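Local coordinates for protein putative invasin (Yersinia pseudotuberculosis IP 31758, PDB 5N40) that is an invasin-family adhesin that probably helps the bacterium attach to host surfaces through a C-type lectin-like domain, at residues G258-V261 against T266-M269. The protein carries 1 engineered substitution. Residues are numbered along the deposited sequence; the frame is centred on the assembly and turned at random.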
loop_
_atom_site.group_PDB
_atom_site.type_symbol
_atom_site.label_atom_id
_atom_site.label_comp_id
_atom_site.label_asym_id
_atom_site.label_seq_id
_atom_site.Cartn_x
_atom_site.Cartn_y
_atom_site.Cartn_z
ATOM N N GLY A 258 2.477 33.744 21.921
ATOM C CA GLY A 258 3.612 33.249 21.164
ATOM C C GLY A 258 3.269 31.967 20.425
ATOM O O GLY A 258 2.582 31.087 20.947
ATOM N N THR A 259 3.756 31.867 19.187
ATOM C CA THR A 259 3.598 30.663 18.382
ATOM C C THR A 259 4.873 30.390 17.600
ATOM O O THR A 259 5.726 31.265 17.423
ATOM C CB THR A 259 2.423 30.756 17.392
ATOM O OG1 THR A 259 2.663 31.817 16.458
ATOM C CG2 THR A 259 1.115 30.996 18.119
ATOM N N ASN A 260 4.993 29.148 17.139
ATOM C CA ASN A 260 6.123 28.716 16.325
ATOM C C ASN A 260 5.643 27.601 15.411
ATOM O O ASN A 260 5.141 26.586 15.903
ATOM C CB ASN A 260 7.277 28.226 17.209
ATOM C CG ASN A 260 8.437 27.663 16.404
ATOM O OD1 ASN A 260 8.856 28.252 15.410
ATOM N ND2 ASN A 260 8.955 26.513 16.826
ATOM N N VAL A 261 5.772 27.789 14.098
ATOM C CA VAL A 261 5.463 26.739 13.134
ATOM C C VAL A 261 6.729 25.935 12.885
ATOM O O VAL A 261 7.747 26.475 12.439
ATOM C CB VAL A 261 4.910 27.319 11.823
ATOM C CG1 VAL A 261 4.549 26.201 10.858
ATOM C CG2 VAL A 261 3.698 28.198 12.100
ATOM N N THR A 266 1.910 23.779 14.614
ATOM C CA THR A 266 1.965 25.108 15.214
ATOM C C THR A 266 2.021 24.972 16.729
ATOM O O THR A 266 1.083 24.459 17.350
ATOM C CB THR A 266 0.762 25.954 14.799
ATOM O OG1 THR A 266 0.777 26.120 13.381
ATOM C CG2 THR A 266 0.808 27.325 15.461
ATOM N N TRP A 267 3.100 25.466 17.315
ATOM C CA TRP A 267 3.396 25.251 18.721
ATOM C C TRP A 267 3.154 26.511 19.535
ATOM O O TRP A 267 3.381 27.631 19.068
ATOM C CB TRP A 267 4.843 24.803 18.889
ATOM C CG TRP A 267 5.125 23.553 18.136
ATOM C CD1 TRP A 267 5.666 23.446 16.889
ATOM C CD2 TRP A 267 4.857 22.224 18.574
ATOM N NE1 TRP A 267 5.771 22.127 16.534
ATOM C CE2 TRP A 267 5.275 21.355 17.553
ATOM C CE3 TRP A 267 4.308 21.682 19.743
ATOM C CZ2 TRP A 267 5.155 19.968 17.660
ATOM C CZ3 TRP A 267 4.197 20.320 19.853
ATOM C CH2 TRP A 267 4.615 19.473 18.816
ATOM N N ALA A 268 2.692 26.311 20.765
ATOM C CA ALA A 268 2.594 27.396 21.726
ATOM C C ALA A 268 3.980 27.749 22.254
ATOM O O ALA A 268 4.825 26.871 22.454
ATOM C CB ALA A 268 1.680 27.002 22.883
ATOM N N MET A 269 4.205 29.041 22.487
ATOM C CA MET A 269 5.490 29.542 22.956
ATOM C C MET A 269 5.256 30.542 24.080
ATOM O O MET A 269 4.213 31.200 24.133
ATOM C CB MET A 269 6.283 30.194 21.813
ATOM C CG MET A 269 6.439 29.305 20.585
ATOM S SD MET A 269 7.398 27.796 20.872
ATOM C CE MET A 269 9.054 28.377 20.532
HETATM O O HOH W 1 3.395 33.717 24.347
#
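The carbonyl oxygen of N260 is gripped from the opposite strand by W267: the backbone N of W267 donates a nearly straight bond to N260 O (2.7 Å, 164° at the hydrogen), and the indole edge comes up beside the same oxygen, W267 CD1 lying 3.3 Å from N260 O close to the ring plane. The indole swings there because W267 CG stands beside its own backbone N (chi1 -59°); NE1 at the same edge bonds to the carbonyl of E262. The return bond, N260 N to W267 O, is more bent, and W267 O also meets the CA of T259 at 3.1 Å in a CA-H...O contact. The two N-H...O bonds make N260 and W267 a hydrogen-bonded pair of the antiparallel hairpin formed by strands 258-262 and 265-269, part of the C-type lectin-like adhesion domain at the C-terminal end of the elongated chain. On the face that carries N260 and W267, the M269 side chain, bent at both chi2 and chi3, folds back across the amide-bearing side chain: its CG lies 3.6 Å and its SD 3.7 Å from N260 CB. The N260 amide nitrogen itself bonds to the E262 carboxylate. V261 and T266 sit together on the other face, a methyl of the valine (CG2) 3.8 Å from T266 OG1. At the G258 end of the hairpin, a water accepts from G258 N and lies 2.7 Å from M269 O, an oxygen that also takes a bond from the hydroxyl of T256.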